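Long-range contact in myosin-I heavy chain (Dictyostelium discoideum, PDB 5EJR), which is an actin-based class VII motor with ATPase activity, involved in early phagocytosis and adhesion, and is represented here by its C-terminal MyTH4-FERM tail unit: residues 42-54 with 64-78. Sequence-based numbering, arbitrary orientation.
Sequences FYFNKDPIKESLI and AIKNFSEIMMWMGDY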
loop_
_atom_site.group_PDB
_atom_site.type_symbol
_atom_site.label_atom_id
_atom_site.label_comp_id
_atom_site.label_asym_id
_atom_site.label_seq_id
_atom_site.Cartn_x
_atom_site.Cartn_y
_atom_site.Cartn_z
ATOM N N PHE A 42 -15.514 32.229 13.001
ATOM C CA PHE A 42 -14.991 31.943 11.664
ATOM C C PHE A 42 -13.568 32.481 11.456
ATOM O O PHE A 42 -12.994 32.280 10.384
ATOM C CB PHE A 42 -15.901 32.566 10.599
ATOM C CG PHE A 42 -17.255 31.927 10.430
ATOM C CD1 PHE A 42 -17.373 30.620 9.964
ATOM C CD2 PHE A 42 -18.415 32.653 10.664
ATOM C CE1 PHE A 42 -18.627 30.040 9.776
ATOM C CE2 PHE A 42 -19.670 32.073 10.469
ATOM C CZ PHE A 42 -19.765 30.774 10.021
ATOM N N TYR A 43 -13.014 33.186 12.451
ATOM C CA TYR A 43 -11.711 33.813 12.310
ATOM C C TYR A 43 -10.612 33.106 13.074
ATOM O O TYR A 43 -10.854 32.575 14.166
ATOM C CB TYR A 43 -11.774 35.310 12.707
ATOM C CG TYR A 43 -12.833 36.141 12.010
ATOM C CD1 TYR A 43 -13.182 35.896 10.685
ATOM C CD2 TYR A 43 -13.417 37.235 12.642
ATOM C CE1 TYR A 43 -14.167 36.643 10.044
ATOM C CE2 TYR A 43 -14.369 38.023 11.994
ATOM C CZ TYR A 43 -14.745 37.718 10.694
ATOM O OH TYR A 43 -15.684 38.475 10.036
ATOM N N PHE A 44 -9.389 33.135 12.506
ATOM C CA PHE A 44 -8.172 32.562 13.083
ATOM C C PHE A 44 -7.882 33.115 14.483
ATOM O O PHE A 44 -8.092 34.298 14.742
ATOM C CB PHE A 44 -6.951 32.795 12.157
ATOM C CG PHE A 44 -5.607 32.408 12.752
ATOM C CD1 PHE A 44 -4.882 33.309 13.528
ATOM C CD2 PHE A 44 -5.099 31.124 12.590
ATOM C CE1 PHE A 44 -3.678 32.929 14.134
ATOM C CE2 PHE A 44 -3.884 30.752 13.181
ATOM C CZ PHE A 44 -3.184 31.655 13.952
ATOM N N ASN A 45 -7.381 32.252 15.366
ATOM C CA ASN A 45 -6.937 32.594 16.706
ATOM C C ASN A 45 -5.766 31.700 17.055
ATOM O O ASN A 45 -5.780 30.508 16.740
ATOM C CB ASN A 45 -8.057 32.485 17.741
ATOM C CG ASN A 45 -7.754 33.226 19.020
ATOM O OD1 ASN A 45 -6.784 32.929 19.737
ATOM N ND2 ASN A 45 -8.564 34.228 19.318
ATOM N N LYS A 46 -4.746 32.287 17.694
ATOM C CA LYS A 46 -3.506 31.612 18.086
ATOM C C LYS A 46 -3.687 30.612 19.233
ATOM O O LYS A 46 -2.802 29.786 19.454
ATOM C CB LYS A 46 -2.417 32.647 18.464
ATOM C CG LYS A 46 -1.964 33.570 17.327
ATOM C CD LYS A 46 -0.794 32.994 16.523
ATOM C CE LYS A 46 -0.281 33.964 15.487
ATOM N NZ LYS A 46 0.643 33.308 14.521
ATOM N N ASP A 47 -4.796 30.717 19.984
ATOM C CA ASP A 47 -5.097 29.869 21.138
ATOM C C ASP A 47 -5.956 28.653 20.793
ATOM O O ASP A 47 -6.883 28.780 19.984
ATOM C CB ASP A 47 -5.778 30.692 22.253
ATOM C CG ASP A 47 -4.908 31.777 22.875
ATOM O OD1 ASP A 47 -3.657 31.628 22.855
ATOM O OD2 ASP A 47 -5.476 32.758 23.412
ATOM N N PRO A 48 -5.697 27.477 21.427
ATOM C CA PRO A 48 -6.531 26.294 21.153
ATOM C C PRO A 48 -7.935 26.455 21.723
ATOM O O PRO A 48 -8.068 26.862 22.877
ATOM C CB PRO A 48 -5.777 25.148 21.852
ATOM C CG PRO A 48 -4.445 25.707 22.260
ATOM C CD PRO A 48 -4.655 27.173 22.431
ATOM N N ILE A 49 -8.977 26.149 20.913
ATOM C CA ILE A 49 -10.388 26.241 21.306
ATOM C C ILE A 49 -10.699 25.306 22.499
ATOM O O ILE A 49 -10.189 24.180 22.569
ATOM C CB ILE A 49 -11.386 26.071 20.121
ATOM C CG1 ILE A 49 -11.308 24.650 19.480
ATOM C CG2 ILE A 49 -11.201 27.199 19.088
ATOM C CD1 ILE A 49 -12.438 24.238 18.517
ATOM N N LYS A 50 -11.498 25.821 23.454
ATOM C CA LYS A 50 -11.890 25.169 24.714
ATOM C C LYS A 50 -13.113 24.245 24.584
ATOM O O LYS A 50 -13.391 23.454 25.487
ATOM C CB LYS A 50 -12.102 26.231 25.820
ATOM C CG LYS A 50 -13.260 27.206 25.558
ATOM C CD LYS A 50 -13.451 28.217 26.689
ATOM C CE LYS A 50 -14.700 29.056 26.513
ATOM N NZ LYS A 50 -15.934 28.322 26.908
ATOM N N GLU A 51 -13.830 24.362 23.462
ATOM C CA GLU A 51 -15.035 23.607 23.104
ATOM C C GLU A 51 -15.169 23.584 21.577
ATOM O O GLU A 51 -14.622 24.466 20.912
ATOM C CB GLU A 51 -16.288 24.255 23.732
ATOM C CG GLU A 51 -16.474 25.729 23.397
ATOM C CD GLU A 51 -17.475 26.502 24.234
ATOM O OE1 GLU A 51 -17.503 26.307 25.472
ATOM O OE2 GLU A 51 -18.189 27.352 23.656
ATOM N N SER A 52 -15.927 22.621 21.026
ATOM C CA SER A 52 -16.144 22.513 19.581
ATOM C C SER A 52 -16.856 23.752 19.023
ATOM O O SER A 52 -17.553 24.435 19.772
ATOM C CB SER A 52 -16.944 21.258 19.252
ATOM O OG SER A 52 -18.278 21.316 19.727
ATOM N N LEU A 53 -16.675 24.035 17.711
ATOM C CA LEU A 53 -17.309 25.166 17.020
ATOM C C LEU A 53 -18.805 24.912 16.842
ATOM O O LEU A 53 -19.613 25.829 17.004
ATOM C CB LEU A 53 -16.666 25.438 15.637
ATOM C CG LEU A 53 -15.157 25.695 15.552
ATOM C CD1 LEU A 53 -14.760 26.014 14.121
ATOM C CD2 LEU A 53 -14.715 26.851 16.460
ATOM N N ILE A 54 -19.170 23.679 16.488
ATOM C CA ILE A 54 -20.571 23.302 16.296
ATOM C C ILE A 54 -21.124 22.763 17.619
ATOM O O ILE A 54 -20.413 22.061 18.342
ATOM C CB ILE A 54 -20.721 22.299 15.109
ATOM C CG1 ILE A 54 -20.412 22.993 13.765
ATOM C CG2 ILE A 54 -22.110 21.621 15.066
ATOM C CD1 ILE A 54 -19.980 22.048 12.639
ATOM N N ALA A 64 -13.179 16.886 19.171
ATOM C CA ALA A 64 -13.072 18.093 18.344
ATOM C C ALA A 64 -11.989 19.021 18.893
ATOM O O ALA A 64 -11.291 19.660 18.104
ATOM C CB ALA A 64 -14.399 18.808 18.301
ATOM N N ILE A 65 -11.831 19.060 20.244
ATOM C CA ILE A 65 -10.815 19.851 20.941
ATOM C C ILE A 65 -9.437 19.309 20.602
ATOM O O ILE A 65 -8.570 20.103 20.217
ATOM C CB ILE A 65 -11.057 19.947 22.481
ATOM C CG1 ILE A 65 -12.321 20.768 22.788
ATOM C CG2 ILE A 65 -9.824 20.533 23.216
ATOM C CD1 ILE A 65 -13.030 20.390 24.108
ATOM N N LYS A 66 -9.227 17.972 20.742
ATOM C CA LYS A 66 -7.939 17.329 20.409
ATOM C C LYS A 66 -7.615 17.551 18.924
ATOM O O LYS A 66 -6.451 17.797 18.591
ATOM C CB LYS A 66 -7.964 15.818 20.709
ATOM C CG LYS A 66 -6.592 15.142 20.640
ATOM C CD LYS A 66 -6.710 13.630 20.731
ATOM C CE LYS A 66 -5.376 12.947 20.907
ATOM N NZ LYS A 66 -5.522 11.467 20.954
ATOM N N ASN A 67 -8.644 17.448 18.051
ATOM C CA ASN A 67 -8.525 17.637 16.604
ATOM C C ASN A 67 -8.043 19.042 16.263
ATOM O O ASN A 67 -7.193 19.195 15.376
ATOM C CB ASN A 67 -9.855 17.402 15.922
ATOM C CG ASN A 67 -9.725 17.364 14.421
ATOM O OD1 ASN A 67 -9.349 16.358 13.826
ATOM N ND2 ASN A 67 -9.966 18.476 13.787
ATOM N N PHE A 68 -8.591 20.072 16.971
ATOM C CA PHE A 68 -8.209 21.460 16.749
ATOM C C PHE A 68 -6.739 21.671 16.972
ATOM O O PHE A 68 -6.080 22.222 16.092
ATOM C CB PHE A 68 -9.046 22.434 17.585
ATOM C CG PHE A 68 -8.912 23.852 17.087
ATOM C CD1 PHE A 68 -9.671 24.303 16.016
ATOM C CD2 PHE A 68 -8.015 24.730 17.677
ATOM C CE1 PHE A 68 -9.543 25.611 15.551
ATOM C CE2 PHE A 68 -7.875 26.032 17.202
ATOM C CZ PHE A 68 -8.647 26.465 16.152
ATOM N N SER A 69 -6.208 21.178 18.106
ATOM C CA SER A 69 -4.780 21.288 18.411
ATOM C C SER A 69 -3.914 20.571 17.355
ATOM O O SER A 69 -2.808 21.023 17.086
ATOM C CB SER A 69 -4.469 20.802 19.827
ATOM O OG SER A 69 -4.605 19.401 19.982
ATOM N N GLU A 70 -4.445 19.492 16.725
ATOM C CA GLU A 70 -3.743 18.754 15.672
ATOM C C GLU A 70 -3.698 19.574 14.376
ATOM O O GLU A 70 -2.650 19.621 13.723
ATOM C CB GLU A 70 -4.347 17.356 15.469
ATOM C CG GLU A 70 -4.034 16.438 16.642
ATOM C CD GLU A 70 -4.515 15.004 16.581
ATOM O OE1 GLU A 70 -5.257 14.646 15.638
ATOM O OE2 GLU A 70 -4.167 14.239 17.508
ATOM N N ILE A 71 -4.818 20.257 14.037
ATOM C CA ILE A 71 -4.906 21.166 12.888
ATOM C C ILE A 71 -3.832 22.266 13.066
ATOM O O ILE A 71 -3.037 22.516 12.155
ATOM C CB ILE A 71 -6.351 21.706 12.723
ATOM C CG1 ILE A 71 -7.271 20.575 12.215
ATOM C CG2 ILE A 71 -6.401 22.929 11.796
ATOM C CD1 ILE A 71 -8.732 20.936 11.896
ATOM N N MET A 72 -3.750 22.828 14.291
ATOM C CA MET A 72 -2.766 23.838 14.688
ATOM C C MET A 72 -1.332 23.336 14.527
ATOM O O MET A 72 -0.470 24.092 14.094
ATOM C CB MET A 72 -3.036 24.305 16.126
ATOM C CG MET A 72 -4.297 25.142 16.262
ATOM S SD MET A 72 -4.470 25.910 17.902
ATOM C CE MET A 72 -2.978 26.910 17.960
ATOM N N MET A 73 -1.087 22.055 14.831
ATOM C CA MET A 73 0.212 21.397 14.677
ATOM C C MET A 73 0.559 21.269 13.203
ATOM O O MET A 73 1.710 21.461 12.829
ATOM C CB MET A 73 0.171 19.997 15.298
ATOM C CG MET A 73 0.235 19.998 16.793
ATOM S SD MET A 73 -0.277 18.414 17.485
ATOM C CE MET A 73 1.175 17.594 17.436
ATOM N N TRP A 74 -0.436 20.923 12.367
ATOM C CA TRP A 74 -0.243 20.755 10.927
ATOM C C TRP A 74 0.115 22.102 10.275
ATOM O O TRP A 74 1.039 22.183 9.456
ATOM C CB TRP A 74 -1.503 20.162 10.283
ATOM C CG TRP A 74 -1.489 20.273 8.795
ATOM C CD1 TRP A 74 -2.197 21.152 8.027
ATOM C CD2 TRP A 74 -0.643 19.544 7.899
ATOM N NE1 TRP A 74 -1.884 20.977 6.697
ATOM C CE2 TRP A 74 -0.911 20.015 6.591
ATOM C CE3 TRP A 74 0.308 18.520 8.071
ATOM C CZ2 TRP A 74 -0.277 19.483 5.460
ATOM C CZ3 TRP A 74 0.926 17.985 6.948
ATOM C CH2 TRP A 74 0.645 18.476 5.665
ATOM N N MET A 75 -0.622 23.154 10.678
ATOM C CA MET A 75 -0.482 24.531 10.216
ATOM C C MET A 75 0.748 25.252 10.778
ATOM O O MET A 75 1.094 26.320 10.281
ATOM C CB MET A 75 -1.769 25.303 10.500
ATOM C CG MET A 75 -2.912 24.842 9.630
ATOM S SD MET A 75 -4.495 25.576 10.062
ATOM C CE MET A 75 -4.230 27.282 9.429
ATOM N N GLY A 76 1.408 24.653 11.772
ATOM C CA GLY A 76 2.603 25.207 12.401
ATOM C C GLY A 76 2.337 26.310 13.411
ATOM O O GLY A 76 3.192 27.174 13.620
ATOM N N ASP A 77 1.157 26.287 14.045
ATOM C CA ASP A 77 0.730 27.258 15.058
ATOM C C ASP A 77 0.738 26.670 16.479
ATOM O O ASP A 77 0.443 27.380 17.439
ATOM C CB ASP A 77 -0.655 27.830 14.712
ATOM C CG ASP A 77 -0.708 28.551 13.380
ATOM O OD1 ASP A 77 0.173 29.416 13.131
ATOM O OD2 ASP A 77 -1.636 28.272 12.594
ATOM N N TYR A 78 1.075 25.377 16.598
ATOM C CA TYR A 78 1.169 24.612 17.844
ATOM C C TYR A 78 2.332 23.630 17.657
ATOM O O TYR A 78 2.480 23.083 16.560
ATOM C CB TYR A 78 -0.143 23.862 18.103
ATOM C CG TYR A 78 -0.331 23.335 19.510
ATOM C CD1 TYR A 78 -1.007 24.084 20.471
ATOM C CD2 TYR A 78 0.075 22.048 19.855
ATOM C CE1 TYR A 78 -1.232 23.583 21.754
ATOM C CE2 TYR A 78 -0.147 21.534 21.134
ATOM C CZ TYR A 78 -0.808 22.304 22.080
ATOM O OH TYR A 78 -1.023 21.806 23.343
HETATM O O HOH W 1 -0.112 31.967 11.987
HETATM O O HOH W 2 -7.837 22.658 21.276
#
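With CG1 set between the backbone N and the carbonyl carbon (chi1 64°), Ile49 meets Phe68, whose ring leaves helix 58-75 with CG anti to its own N (chi1 -165°), so that the isoleucine comes down on one face of the phenyl. Ile49 CG1 sits 3.9 Å from the Phe68 ring centroid in a CH-pi contact, displaced toward the rim on the CG side, while CG2 and CD1 touch other ring atoms. Gln110 of helix 104-113 touches both side chains. Replacing Phe68 by an alanine would probably open a gap beneath Ile49 and deprive its CG1 of the aromatic face.

One turn along, Met72 brings SD to 3.9 Å from Pro48 CA, and the bend at chi3 turns CE in toward the Lys46 carbonyl oxygen, while Pro48 CG lies against Tyr78 CE1. In the other direction, Ile65 CD1 packs 3.4 Å from Lys50 O, and Ser52 CB meets Ala64 CB at 3.7 Å.

Where a Schellman motif with Gly76 as C-prime ends the helix, Asp77 OD2 approaches the edge of the Phe44 ring, 3.4 Å from CE2, and is hydrogen-bonded by Ser123. Lys46 NZ stays 4.2 Å from Asp77 OD1, too far apart for a salt bridge, and a water spans the pair. A second water donates to Ile49 O and Ile65 O.

The loop leading into helix 58-75 in the MyTH4 region thus lies along that helix through apolar packing, with no direct hydrogen bond between them; polar links pass through water, and the opposite charges of Lys46 and Asp77 probably add only a modest, solvent-mediated attraction.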